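Local coordinates for protein putative L-alanine-DL-glutamate epimerase (Burkholderia xenovorans, PDB 3GO2) that probably acts as a magnesium-binding racemase or epimerase of the mandelate racemase/muconate lactonizing enzyme family, whose exact substrate is not established, at residues A15-Y20 with P134-P139; E39-P44 with A316-Y321; C126-I131 with N165-D170; Y321-T326 with I346-W351. All coordinates share one frame; numbering follows the deposited sequence.

Interaction 1 (A15-Y20 with P134-P139); sequences AGWRNY and PKFFGP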
loop_
_atom_site.group_PDB
_atom_site.type_symbol
_atom_site.label_atom_id
_atom_site.label_comp_id
_atom_site.label_asym_id
_atom_site.label_seq_id
_atom_site.Cartn_x
_atom_site.Cartn_y
_atom_site.Cartn_z
ATOM N N ALA A 15 -41.840 27.365 0.288
ATOM C CA ALA A 15 -41.827 26.370 -0.793
ATOM C C ALA A 15 -42.613 25.101 -0.387
ATOM O O ALA A 15 -42.311 23.990 -0.803
ATOM C CB ALA A 15 -40.356 26.038 -1.219
ATOM N N GLY A 16 -43.635 25.283 0.442
ATOM C CA GLY A 16 -44.598 24.227 0.758
ATOM C C GLY A 16 -44.195 23.455 1.989
ATOM O O GLY A 16 -44.684 23.734 3.089
ATOM N N TRP A 17 -43.284 22.493 1.807
ATOM C CA TRP A 17 -42.790 21.631 2.887
ATOM C C TRP A 17 -41.381 22.019 3.317
ATOM O O TRP A 17 -40.753 21.359 4.146
ATOM C CB TRP A 17 -42.812 20.173 2.420
ATOM C CG TRP A 17 -42.004 19.945 1.181
ATOM C CD1 TRP A 17 -42.384 20.199 -0.099
ATOM C CD2 TRP A 17 -40.681 19.410 1.108
ATOM N NE1 TRP A 17 -41.381 19.864 -0.966
ATOM C CE2 TRP A 17 -40.320 19.386 -0.252
ATOM C CE3 TRP A 17 -39.762 18.968 2.058
ATOM C CZ2 TRP A 17 -39.091 18.900 -0.689
ATOM C CZ3 TRP A 17 -38.539 18.492 1.629
ATOM C CH2 TRP A 17 -38.206 18.474 0.272
ATOM N N ARG A 18 -40.892 23.113 2.730
ATOM C CA ARG A 18 -39.606 23.668 2.998
ATOM C C ARG A 18 -39.646 25.123 2.518
ATOM O O ARG A 18 -40.632 25.568 1.946
ATOM C CB ARG A 18 -38.514 22.890 2.251
ATOM C CG ARG A 18 -38.749 22.863 0.756
ATOM C CD ARG A 18 -37.649 22.109 0.012
ATOM N NE ARG A 18 -37.977 22.023 -1.415
ATOM C CZ ARG A 18 -37.182 21.491 -2.339
ATOM N NH1 ARG A 18 -35.998 20.967 -1.997
ATOM N NH2 ARG A 18 -37.581 21.464 -3.611
ATOM N N ASN A 19 -38.558 25.846 2.730
ATOM C CA ASN A 19 -38.435 27.190 2.209
ATOM C C ASN A 19 -37.374 27.249 1.139
ATOM O O ASN A 19 -36.480 26.393 1.085
ATOM C CB ASN A 19 -38.043 28.140 3.323
ATOM C CG ASN A 19 -39.109 28.229 4.394
ATOM O OD1 ASN A 19 -40.299 28.276 4.077
ATOM N ND2 ASN A 19 -38.692 28.262 5.653
ATOM N N TYR A 20 -37.451 28.284 0.319
ATOM C CA TYR A 20 -36.336 28.642 -0.548
ATOM C C TYR A 20 -35.603 29.800 0.078
ATOM O O TYR A 20 -36.213 30.625 0.731
ATOM C CB TYR A 20 -36.812 29.114 -1.899
ATOM C CG TYR A 20 -37.446 28.093 -2.803
ATOM C CD1 TYR A 20 -37.173 26.723 -2.707
ATOM C CD2 TYR A 20 -38.261 28.518 -3.843
ATOM C CE1 TYR A 20 -37.746 25.828 -3.570
ATOM C CE2 TYR A 20 -38.820 27.619 -4.708
ATOM C CZ TYR A 20 -38.556 26.281 -4.571
ATOM O OH TYR A 20 -39.122 25.404 -5.473
ATOM N N PRO A 134 -47.860 15.138 -1.376
ATOM C CA PRO A 134 -49.036 15.176 -2.242
ATOM C C PRO A 134 -49.879 16.463 -2.142
ATOM O O PRO A 134 -50.624 16.771 -3.075
ATOM C CB PRO A 134 -49.863 13.967 -1.763
ATOM C CG PRO A 134 -49.441 13.748 -0.361
ATOM C CD PRO A 134 -47.978 14.080 -0.352
ATOM N N LYS A 135 -49.754 17.188 -1.026
ATOM C CA LYS A 135 -50.411 18.493 -0.866
ATOM C C LYS A 135 -49.885 19.493 -1.893
ATOM O O LYS A 135 -50.578 20.443 -2.262
ATOM C CB LYS A 135 -50.198 19.017 0.560
ATOM C CG LYS A 135 -50.497 20.504 0.789
ATOM C CD LYS A 135 -51.415 20.773 1.978
ATOM C CE LYS A 135 -52.878 20.883 1.525
ATOM N NZ LYS A 135 -53.860 20.380 2.556
ATOM N N PHE A 136 -48.655 19.275 -2.354
ATOM C CA PHE A 136 -47.999 20.241 -3.238
ATOM C C PHE A 136 -47.750 19.743 -4.646
ATOM O O PHE A 136 -47.776 20.528 -5.610
ATOM C CB PHE A 136 -46.706 20.691 -2.575
ATOM C CG PHE A 136 -46.934 21.317 -1.255
ATOM C CD1 PHE A 136 -47.566 22.561 -1.169
ATOM C CD2 PHE A 136 -46.577 20.674 -0.096
ATOM C CE1 PHE A 136 -47.807 23.140 0.055
ATOM C CE2 PHE A 136 -46.813 21.271 1.145
ATOM C CZ PHE A 136 -47.437 22.508 1.203
ATOM N N PHE A 137 -47.501 18.440 -4.765
ATOM C CA PHE A 137 -47.216 17.814 -6.043
ATOM C C PHE A 137 -48.188 16.681 -6.260
ATOM O O PHE A 137 -48.168 15.680 -5.537
ATOM C CB PHE A 137 -45.800 17.239 -6.045
ATOM C CG PHE A 137 -44.761 18.187 -5.523
ATOM C CD1 PHE A 137 -44.394 19.310 -6.263
ATOM C CD2 PHE A 137 -44.170 17.976 -4.312
ATOM C CE1 PHE A 137 -43.447 20.181 -5.808
ATOM C CE2 PHE A 137 -43.195 18.858 -3.841
ATOM C CZ PHE A 137 -42.844 19.962 -4.605
ATOM N N GLY A 138 -49.023 16.840 -7.270
ATOM C CA GLY A 138 -49.994 15.840 -7.603
ATOM C C GLY A 138 -49.794 15.366 -9.018
ATOM O O GLY A 138 -48.982 15.935 -9.753
ATOM N N PRO A 139 -50.547 14.328 -9.421
ATOM C CA PRO A 139 -51.525 13.667 -8.560
ATOM C C PRO A 139 -50.845 12.833 -7.485
ATOM O O PRO A 139 -49.782 12.260 -7.759
ATOM C CB PRO A 139 -52.274 12.745 -9.523
ATOM C CG PRO A 139 -51.321 12.486 -10.603
ATOM C CD PRO A 139 -50.504 13.722 -10.757
#
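A 2.7 Å hydrogen bond from Ala15 N to Arg18 O closes the turn that presents Gly16 and Trp17 to Phe136 and Phe137. The turn joins strands 5-14 and 19-27, an antiparallel hairpin of the N-terminal domain that, in enolase-superfamily proteins, caps the barrel; Phe136 and Phe137 belong to the loop between helices 128-132 and 144-156. NE1 of Trp17 lies at the edge of the Phe137 ring, near its plane, 3.5 Å from Phe137 CE2. The two ring planes stand at 75°, and rim meets rim, with neither ring over the other's face. Trp17 CG is tucked between the backbone N and the carbonyl carbon (chi1 58°), which folds the indole back over its own turn, where Arg18 CD lies over one face, toward the rim. Further rings extend the aromatic patch: His133 stacks on Trp17, and Trp129 meets it edge-to-face. The Trp17 side chain is about 7 Å from those of His125 and Arg178, which bind 2-oxoglutarate in another structure of this protein. Gly16, bare of side chain, settles on one face of Phe136 while Lys135 CG lies on the opposite one; Gly16 CA is 3.6 Å from the centroid of the Phe136 ring, a CH-pi contact 21° off the normal.

Interaction 2 (E39-P44 with A316-Y321); sequences EGFGSP and APHNFY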
loop_
_atom_site.group_PDB
_atom_site.type_symbol
_atom_site.label_atom_id
_atom_site.label_comp_id
_atom_site.label_asym_id
_atom_site.label_seq_id
_atom_site.Cartn_x
_atom_site.Cartn_y
_atom_site.Cartn_z
ATOM N N GLU A 39 -31.494 25.442 3.427
ATOM C CA GLU A 39 -31.224 25.029 4.811
ATOM C C GLU A 39 -31.952 23.738 5.186
ATOM O O GLU A 39 -31.598 23.089 6.182
ATOM C CB GLU A 39 -31.631 26.109 5.790
ATOM C CG GLU A 39 -30.757 27.344 5.717
ATOM C CD GLU A 39 -31.047 28.358 6.773
ATOM O OE1 GLU A 39 -31.989 28.152 7.557
ATOM O OE2 GLU A 39 -30.326 29.372 6.816
ATOM N N GLY A 40 -32.958 23.372 4.401
ATOM C CA GLY A 40 -33.755 22.159 4.666
ATOM C C GLY A 40 -33.058 20.813 4.627
ATOM O O GLY A 40 -33.417 19.918 5.402
ATOM N N PHE A 41 -32.076 20.657 3.743
ATOM C CA PHE A 41 -31.357 19.388 3.588
ATOM C C PHE A 41 -30.232 19.302 4.610
ATOM O O PHE A 41 -29.052 19.229 4.267
ATOM C CB PHE A 41 -30.834 19.233 2.167
ATOM C CG PHE A 41 -30.487 17.803 1.783
ATOM C CD1 PHE A 41 -31.429 16.792 1.900
ATOM C CD2 PHE A 41 -29.245 17.492 1.241
ATOM C CE1 PHE A 41 -31.128 15.486 1.544
ATOM C CE2 PHE A 41 -28.940 16.186 0.867
ATOM C CZ PHE A 41 -29.896 15.182 1.028
ATOM N N GLY A 42 -30.626 19.318 5.871
ATOM C CA GLY A 42 -29.713 19.070 6.981
ATOM C C GLY A 42 -28.776 20.215 7.284
ATOM O O GLY A 42 -27.739 20.002 7.925
ATOM N N SER A 43 -29.165 21.436 6.899
ATOM C CA SER A 43 -28.225 22.557 6.886
ATOM C C SER A 43 -28.730 23.809 7.616
ATOM O O SER A 43 -28.738 24.901 7.052
ATOM C CB SER A 43 -27.870 22.901 5.428
ATOM O OG SER A 43 -27.322 21.802 4.733
ATOM N N PRO A 44 -29.108 23.684 8.905
ATOM C CA PRO A 44 -29.420 24.888 9.657
ATOM C C PRO A 44 -28.207 25.815 9.790
ATOM O O PRO A 44 -27.092 25.333 9.957
ATOM C CB PRO A 44 -29.795 24.346 11.045
ATOM C CG PRO A 44 -29.066 23.030 11.151
ATOM C CD PRO A 44 -29.046 22.478 9.758
ATOM N N ALA A 316 -22.331 14.751 -12.086
ATOM C CA ALA A 316 -23.728 15.149 -12.261
ATOM C C ALA A 316 -24.066 16.182 -11.194
ATOM O O ALA A 316 -23.783 15.969 -10.030
ATOM C CB ALA A 316 -24.665 13.950 -12.126
ATOM N N PRO A 317 -24.707 17.292 -11.586
ATOM C CA PRO A 317 -25.138 18.232 -10.540
ATOM C C PRO A 317 -26.245 17.711 -9.651
ATOM O O PRO A 317 -27.101 16.923 -10.096
ATOM C CB PRO A 317 -25.682 19.432 -11.329
ATOM C CG PRO A 317 -25.410 19.179 -12.699
ATOM C CD PRO A 317 -24.925 17.821 -12.938
ATOM N N HIS A 318 -26.202 18.137 -8.385
ATOM C CA HIS A 318 -27.271 17.924 -7.432
ATOM C C HIS A 318 -28.232 19.107 -7.583
ATOM O O HIS A 318 -27.866 20.271 -7.370
ATOM C CB HIS A 318 -26.685 17.871 -6.037
ATOM C CG HIS A 318 -27.642 17.435 -4.990
ATOM N ND1 HIS A 318 -27.456 17.742 -3.662
ATOM C CD2 HIS A 318 -28.753 16.657 -5.050
ATOM C CE1 HIS A 318 -28.405 17.171 -2.948
ATOM N NE2 HIS A 318 -29.217 16.523 -3.763
ATOM N N ASN A 319 -29.467 18.820 -7.967
ATOM C CA ASN A 319 -30.386 19.886 -8.323
ATOM C C ASN A 319 -31.805 19.490 -7.997
ATOM O O ASN A 319 -32.421 18.760 -8.763
ATOM C CB ASN A 319 -30.257 20.178 -9.817
ATOM C CG ASN A 319 -31.104 21.342 -10.253
ATOM O OD1 ASN A 319 -31.026 22.411 -9.669
ATOM N ND2 ASN A 319 -31.936 21.133 -11.266
ATOM N N PHE A 320 -32.309 19.968 -6.865
ATOM C CA PHE A 320 -33.641 19.582 -6.396
ATOM C C PHE A 320 -34.335 20.713 -5.620
ATOM O O PHE A 320 -35.118 20.490 -4.694
ATOM C CB PHE A 320 -33.576 18.257 -5.616
ATOM C CG PHE A 320 -33.038 18.369 -4.224
ATOM C CD1 PHE A 320 -33.875 18.137 -3.121
ATOM C CD2 PHE A 320 -31.714 18.705 -3.990
ATOM C CE1 PHE A 320 -33.368 18.234 -1.825
ATOM C CE2 PHE A 320 -31.228 18.811 -2.695
ATOM C CZ PHE A 320 -32.046 18.590 -1.630
ATOM N N TYR A 321 -34.059 21.937 -6.048
ATOM C CA TYR A 321 -34.524 23.124 -5.369
ATOM C C TYR A 321 -35.398 23.917 -6.356
ATOM O O TYR A 321 -36.133 23.330 -7.162
ATOM C CB TYR A 321 -33.305 23.938 -4.935
ATOM C CG TYR A 321 -32.152 23.154 -4.299
ATOM C CD1 TYR A 321 -32.172 22.852 -2.940
ATOM C CD2 TYR A 321 -31.020 22.770 -5.060
ATOM C CE1 TYR A 321 -31.084 22.158 -2.312
ATOM C CE2 TYR A 321 -29.925 22.056 -4.467
ATOM C CZ TYR A 321 -29.973 21.768 -3.083
ATOM O OH TYR A 321 -28.924 21.104 -2.446
#
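One face of the Phe41 ring receives two aromatic edges. Phe320 comes edge-on, its plane at 76° to that of Phe41, and sets CZ 3.8 Å from Phe41 CG, toward the rim. His318 approaches the same face as an offset edge-to-face partner, bringing its CE1 4.0 Å from Phe41 CE2. Tyr321 CD1 lies over one face of the Phe320 ring, offset toward its rim. Phe41 is the centre of an inverse gamma turn, and its CG, swung anti to the backbone N (chi1 -161°), carries the ring toward the barrel. There His318 ND1 is hydrogen-bonded to Asp292 OD1, a His-Asp pairing reminiscent of the dyad of mandelate racemase, and the His318 side chain lies about 4 Å from a bound magnesium ion. The contact thus brings a capping-domain loop down on the mouth of the barrel. Phe41 also packs on Trp295 of helix 293-296 and on Pro78 of a second subunit, while His318 follows strand 314-317 and touches Glu343 of strand 342-344.

Interaction 3 (C126-I131 with N165-D170); sequences CPTWRI and NIFIHD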
loop_
_atom_site.group_PDB
_atom_site.type_symbol
_atom_site.label_atom_id
_atom_site.label_comp_id
_atom_site.label_asym_id
_atom_site.label_seq_id
_atom_site.Cartn_x
_atom_site.Cartn_y
_atom_site.Cartn_z
ATOM N N CYS A 126 -39.096 10.917 -8.276
ATOM C CA CYS A 126 -40.134 10.399 -9.165
ATOM C C CYS A 126 -40.334 8.925 -8.881
ATOM O O CYS A 126 -39.578 8.094 -9.392
ATOM C CB CYS A 126 -39.685 10.576 -10.607
ATOM S SG CYS A 126 -40.915 9.956 -11.824
ATOM N N PRO A 127 -41.371 8.571 -8.113
ATOM C CA PRO A 127 -42.544 9.343 -7.650
ATOM C C PRO A 127 -42.455 9.915 -6.227
ATOM O O PRO A 127 -43.473 10.233 -5.584
ATOM C CB PRO A 127 -43.674 8.299 -7.738
ATOM C CG PRO A 127 -42.962 6.966 -7.545
ATOM C CD PRO A 127 -41.498 7.140 -7.758
ATOM N N THR A 128 -41.230 10.073 -5.729
ATOM C CA THR A 128 -41.010 10.480 -4.356
ATOM C C THR A 128 -41.797 11.711 -3.890
ATOM O O THR A 128 -42.399 11.684 -2.815
ATOM C CB THR A 128 -39.510 10.698 -4.156
ATOM O OG1 THR A 128 -38.814 9.549 -4.624
ATOM C CG2 THR A 128 -39.157 11.016 -2.727
ATOM N N TRP A 129 -41.780 12.777 -4.693
ATOM C CA TRP A 129 -42.517 13.995 -4.396
ATOM C C TRP A 129 -44.033 13.779 -4.358
ATOM O O TRP A 129 -44.689 14.305 -3.484
ATOM C CB TRP A 129 -42.164 15.087 -5.405
ATOM C CG TRP A 129 -40.928 15.915 -5.117
ATOM C CD1 TRP A 129 -40.500 16.989 -5.849
ATOM C CD2 TRP A 129 -39.969 15.756 -4.055
ATOM N NE1 TRP A 129 -39.344 17.499 -5.318
ATOM C CE2 TRP A 129 -38.996 16.761 -4.221
ATOM C CE3 TRP A 129 -39.822 14.847 -3.005
ATOM C CZ2 TRP A 129 -37.888 16.890 -3.376
ATOM C CZ3 TRP A 129 -38.742 14.988 -2.153
ATOM C CH2 TRP A 129 -37.784 16.001 -2.347
ATOM N N ARG A 130 -44.576 13.001 -5.287
ATOM C CA ARG A 130 -46.017 12.714 -5.271
ATOM C C ARG A 130 -46.430 11.819 -4.121
ATOM O O ARG A 130 -47.578 11.833 -3.697
ATOM C CB ARG A 130 -46.471 12.110 -6.606
ATOM C CG ARG A 130 -46.370 13.095 -7.750
ATOM C CD ARG A 130 -46.636 12.478 -9.103
ATOM N NE ARG A 130 -46.328 13.413 -10.173
ATOM C CZ ARG A 130 -46.736 13.291 -11.432
ATOM N NH1 ARG A 130 -47.482 12.251 -11.803
ATOM N NH2 ARG A 130 -46.401 14.206 -12.314
ATOM N N ILE A 131 -45.511 11.015 -3.607
ATOM C CA ILE A 131 -45.813 10.178 -2.458
ATOM C C ILE A 131 -45.662 10.951 -1.152
ATOM O O ILE A 131 -46.523 10.872 -0.255
ATOM C CB ILE A 131 -44.883 8.944 -2.397
ATOM C CG1 ILE A 131 -45.092 8.023 -3.608
ATOM C CG2 ILE A 131 -45.056 8.191 -1.065
ATOM C CD1 ILE A 131 -44.015 6.965 -3.729
ATOM N N ASN A 165 -36.579 6.651 -4.660
ATOM C CA ASN A 165 -35.949 6.415 -3.351
ATOM C C ASN A 165 -36.526 5.107 -2.777
ATOM O O ASN A 165 -36.954 4.231 -3.545
ATOM C CB ASN A 165 -36.185 7.604 -2.442
ATOM C CG ASN A 165 -35.575 8.893 -2.978
ATOM O OD1 ASN A 165 -34.471 9.314 -2.547
ATOM N ND2 ASN A 165 -36.261 9.527 -3.906
ATOM N N ILE A 166 -36.511 4.949 -1.463
ATOM C CA ILE A 166 -36.940 3.698 -0.825
ATOM C C ILE A 166 -38.335 3.873 -0.215
ATOM O O ILE A 166 -38.548 4.772 0.619
ATOM C CB ILE A 166 -35.977 3.236 0.290
ATOM C CG1 ILE A 166 -34.514 3.319 -0.164
ATOM C CG2 ILE A 166 -36.337 1.784 0.755
ATOM C CD1 ILE A 166 -33.506 3.089 0.967
ATOM N N PHE A 167 -39.252 2.982 -0.617
ATOM C CA PHE A 167 -40.637 3.038 -0.184
ATOM C C PHE A 167 -41.159 1.706 0.301
ATOM O O PHE A 167 -40.888 0.662 -0.298
ATOM C CB PHE A 167 -41.542 3.569 -1.302
ATOM C CG PHE A 167 -41.318 4.999 -1.574
ATOM C CD1 PHE A 167 -41.892 5.959 -0.753
ATOM C CD2 PHE A 167 -40.452 5.406 -2.575
ATOM C CE1 PHE A 167 -41.627 7.284 -0.973
ATOM C CE2 PHE A 167 -40.202 6.748 -2.774
ATOM C CZ PHE A 167 -40.797 7.661 -1.968
ATOM N N ILE A 168 -41.924 1.804 1.392
ATOM C CA ILE A 168 -42.587 0.673 2.016
ATOM C C ILE A 168 -44.076 0.707 1.653
ATOM O O ILE A 168 -44.809 1.645 2.040
ATOM C CB ILE A 168 -42.465 0.725 3.541
ATOM C CG1 ILE A 168 -41.000 0.912 3.971
ATOM C CG2 ILE A 168 -43.147 -0.547 4.172
ATOM C CD1 ILE A 168 -40.033 -0.141 3.439
ATOM N N HIS A 169 -44.492 -0.328 0.940
ATOM C CA HIS A 169 -45.837 -0.442 0.347
ATOM C C HIS A 169 -46.752 -1.407 1.101
ATOM O O HIS A 169 -47.975 -1.257 1.053
ATOM C CB HIS A 169 -45.738 -0.927 -1.107
ATOM C CG HIS A 169 -45.289 0.122 -2.078
ATOM N ND1 HIS A 169 -46.168 0.958 -2.731
ATOM C CD2 HIS A 169 -44.052 0.469 -2.505
ATOM C CE1 HIS A 169 -45.486 1.775 -3.524
ATOM N NE2 HIS A 169 -44.199 1.497 -3.403
ATOM N N ASP A 170 -46.185 -2.374 1.804
ATOM C CA ASP A 170 -46.987 -3.490 2.333
ATOM C C ASP A 170 -47.134 -3.489 3.852
ATOM O O ASP A 170 -47.429 -4.540 4.450
ATOM C CB ASP A 170 -46.436 -4.834 1.834
ATOM C CG ASP A 170 -45.100 -5.202 2.460
ATOM O OD1 ASP A 170 -44.566 -4.423 3.290
ATOM O OD2 ASP A 170 -44.601 -6.288 2.097
#
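Phe167 and Ile131 reach for each other from opposite directions, and the methyl CD1 of Ile131 ends over the centre of the phenyl face. That CH-pi contact is 3.6 Å from Ile131 CD1 to the Phe167 centroid, almost straight above the ring centre. The second branch of Ile131 reaches toward the rim, with CG2 3.5 Å from Phe167 CE1. Thr128 crosses Phe167 at about a right angle and occupies the ring's edge: its CB is in the plane and its OG1 is 3.6 Å from Phe167 CE2. With OG1 anti to the carbonyl carbon (chi1 -51°), the hydroxyl faces the amide of Asn165, whose ND2 donates to Thr128 OG1 at 2.7 Å. This bond is bent, 145° at the hydrogen, and the oxygen lies 16° out of the amide plane. Helix 128-132, with Pro127 at its N-cap position after a cis peptide bond, is thereby laid against barrel strand 161-168 of the C-terminal domain. Asn165 binds fumarate in another structure of this protein and is close to Asn221 and Asp219, the latter a magnesium ligand. Since Thr128 takes a hydrogen from ND2 and OD1 has a hydrogen bond of its own, the amide's orientation is probably fixed, which would make Thr128 a second-shell support for a ligand-binding residue, with the apolar Ile131-Phe167 packing beside it.

Interaction 4 (Y321-T326 with I346-W351); sequences YGHLCT and IDRLAW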
loop_
_atom_site.group_PDB
_atom_site.type_symbol
_atom_site.label_atom_id
_atom_site.label_comp_id
_atom_site.label_asym_id
_atom_site.label_seq_id
_atom_site.Cartn_x
_atom_site.Cartn_y
_atom_site.Cartn_z
ATOM N N TYR A 321 -34.059 21.937 -6.048
ATOM C CA TYR A 321 -34.524 23.124 -5.369
ATOM C C TYR A 321 -35.398 23.917 -6.356
ATOM O O TYR A 321 -36.133 23.330 -7.162
ATOM C CB TYR A 321 -33.305 23.938 -4.935
ATOM C CG TYR A 321 -32.152 23.154 -4.299
ATOM C CD1 TYR A 321 -32.172 22.852 -2.940
ATOM C CD2 TYR A 321 -31.020 22.770 -5.060
ATOM C CE1 TYR A 321 -31.084 22.158 -2.312
ATOM C CE2 TYR A 321 -29.925 22.056 -4.467
ATOM C CZ TYR A 321 -29.973 21.768 -3.083
ATOM O OH TYR A 321 -28.924 21.104 -2.446
ATOM N N GLY A 322 -35.306 25.245 -6.325
ATOM C CA GLY A 322 -36.126 26.086 -7.189
ATOM C C GLY A 322 -35.528 26.328 -8.562
ATOM O O GLY A 322 -34.452 25.817 -8.905
ATOM N N HIS A 323 -36.224 27.135 -9.363
ATOM C CA HIS A 323 -35.764 27.389 -10.739
ATOM C C HIS A 323 -34.399 28.027 -10.800
ATOM O O HIS A 323 -33.656 27.774 -11.729
ATOM C CB HIS A 323 -36.728 28.296 -11.520
ATOM C CG HIS A 323 -37.994 27.628 -11.945
ATOM N ND1 HIS A 323 -38.135 26.260 -12.044
ATOM C CD2 HIS A 323 -39.187 28.159 -12.317
ATOM C CE1 HIS A 323 -39.351 25.978 -12.472
ATOM N NE2 HIS A 323 -40.011 27.113 -12.643
ATOM N N LEU A 324 -34.060 28.905 -9.861
ATOM C CA LEU A 324 -32.737 29.535 -9.924
ATOM C C LEU A 324 -31.620 28.492 -9.752
ATOM O O LEU A 324 -30.612 28.541 -10.466
ATOM C CB LEU A 324 -32.606 30.687 -8.940
ATOM C CG LEU A 324 -31.247 31.377 -8.870
ATOM C CD1 LEU A 324 -30.752 31.794 -10.254
ATOM C CD2 LEU A 324 -31.304 32.594 -7.949
ATOM N N CYS A 325 -31.796 27.547 -8.843
ATOM C CA CYS A 325 -30.821 26.451 -8.724
ATOM C C CYS A 325 -30.695 25.679 -10.025
ATOM O O CYS A 325 -29.591 25.283 -10.404
ATOM C CB CYS A 325 -31.169 25.504 -7.595
ATOM S SG CYS A 325 -30.887 26.233 -5.960
ATOM N N THR A 326 -31.812 25.454 -10.714
ATOM C CA THR A 326 -31.751 24.745 -11.991
ATOM C C THR A 326 -30.934 25.525 -12.999
ATOM O O THR A 326 -30.105 24.940 -13.734
ATOM C CB THR A 326 -33.168 24.463 -12.553
ATOM O OG1 THR A 326 -33.858 23.585 -11.663
ATOM C CG2 THR A 326 -33.091 23.798 -13.932
ATOM N N ILE A 346 -39.215 17.613 -11.942
ATOM C CA ILE A 346 -40.209 18.018 -12.927
ATOM C C ILE A 346 -41.536 18.372 -12.228
ATOM O O ILE A 346 -42.333 19.161 -12.767
ATOM C CB ILE A 346 -40.344 16.926 -14.025
ATOM C CG1 ILE A 346 -39.079 16.874 -14.898
ATOM C CG2 ILE A 346 -41.564 17.157 -14.895
ATOM C CD1 ILE A 346 -38.675 18.202 -15.556
ATOM N N ASP A 347 -41.760 17.809 -11.041
ATOM C CA ASP A 347 -42.878 18.205 -10.173
ATOM C C ASP A 347 -42.565 19.573 -9.564
ATOM O O ASP A 347 -41.563 19.731 -8.846
ATOM C CB ASP A 347 -43.130 17.180 -9.073
ATOM C CG ASP A 347 -43.484 15.798 -9.614
ATOM O OD1 ASP A 347 -44.596 15.654 -10.178
ATOM O OD2 ASP A 347 -42.639 14.869 -9.470
ATOM N N ARG A 348 -43.424 20.559 -9.859
ATOM C CA ARG A 348 -43.208 21.924 -9.382
ATOM C C ARG A 348 -44.378 22.404 -8.547
ATOM O O ARG A 348 -45.531 21.992 -8.739
ATOM C CB ARG A 348 -42.992 22.921 -10.526
ATOM C CG ARG A 348 -41.954 22.560 -11.595
ATOM C CD ARG A 348 -40.619 22.124 -11.027
ATOM N NE ARG A 348 -39.965 23.146 -10.227
ATOM C CZ ARG A 348 -38.704 23.046 -9.792
ATOM N NH1 ARG A 348 -38.157 23.996 -9.063
ATOM N NH2 ARG A 348 -37.976 21.978 -10.094
ATOM N N LEU A 349 -44.067 23.292 -7.624
ATOM C CA LEU A 349 -45.081 23.993 -6.851
ATOM C C LEU A 349 -45.989 24.832 -7.750
ATOM O O LEU A 349 -45.573 25.381 -8.769
ATOM C CB LEU A 349 -44.424 24.939 -5.857
ATOM C CG LEU A 349 -43.472 24.332 -4.832
ATOM C CD1 LEU A 349 -42.739 25.433 -4.075
ATOM C CD2 LEU A 349 -44.185 23.416 -3.865
ATOM N N ALA A 350 -47.239 24.972 -7.322
ATOM C CA ALA A 350 -48.216 25.723 -8.098
ATOM C C ALA A 350 -47.825 27.192 -8.292
ATOM O O ALA A 350 -48.192 27.807 -9.297
ATOM C CB ALA A 350 -49.584 25.607 -7.438
ATOM N N TRP A 351 -47.068 27.744 -7.355
ATOM C CA TRP A 351 -46.606 29.133 -7.444
ATOM C C TRP A 351 -45.144 29.296 -7.892
ATOM O O TRP A 351 -44.588 30.391 -7.857
ATOM C CB TRP A 351 -46.852 29.860 -6.118
ATOM C CG TRP A 351 -46.110 29.328 -4.944
ATOM C CD1 TRP A 351 -44.898 29.762 -4.488
ATOM C CD2 TRP A 351 -46.510 28.265 -4.067
ATOM N NE1 TRP A 351 -44.545 29.077 -3.369
ATOM C CE2 TRP A 351 -45.499 28.136 -3.090
ATOM C CE3 TRP A 351 -47.619 27.413 -4.008
ATOM C CZ2 TRP A 351 -45.547 27.185 -2.077
ATOM C CZ3 TRP A 351 -47.677 26.461 -2.982
ATOM C CH2 TRP A 351 -46.644 26.359 -2.034
#
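Tyr321 offers its carbonyl oxygen to Arg348: NH1 donates to Tyr321 O at 2.9 Å, in the carbonyl plane and on a lone pair, though the oxygen is tilted 26° from the guanidinium plane. The Tyr321 side chain leaves the backbone pointing away from Arg348, and its OH is bonded to Asp292. Gly322 comes next, and its CA lies at the guanidinium edge, 3.5 Å from Arg348 NH1. It is the N-cap of helix 323-335, which follows strand 314-317 as the helical half of a barrel beta-alpha unit, and Gly322 O accepts from Thr326 N in the first turn. His323 then puts CE1 over one face of the guanidinium, 3.7 Å from Arg348 NE, the two planes 25° apart; its NE2 is bonded to Asp353. Bends at chi2 (-49°) and chi3 curl the arginine back so that the guanidinium turns its edge to the carbonyl and one face to His323 CE1. Arg348 NH2 also donates to Asp345 O, and NH1 forms a salt bridge with Glu352, whose OE2 in turn accepts from the backbone N of His323.

How the interactions relate
From the N terminus, interaction 1 opens at the first hairpin and closes at 134-139, tying the capping domain to the loop before helix 144-156. Interaction 2 opens inside that span, at 39-44, but closes only at 316-321, so the two cross; it joins the capping domain to the segment leaving barrel strand 314-317. Interaction 3, 126-131 with 165-170, crosses interaction 1 and lies wholly within the span of interaction 2. Interaction 4 is a short closure in series after interactions 1 and 3, sharing Tyr321 with interaction 2. Side chains connect them: Arg18 NH2 reaches Phe320 O, Phe137 packs on Trp129, and Arg130 forms a salt bridge with Asp347.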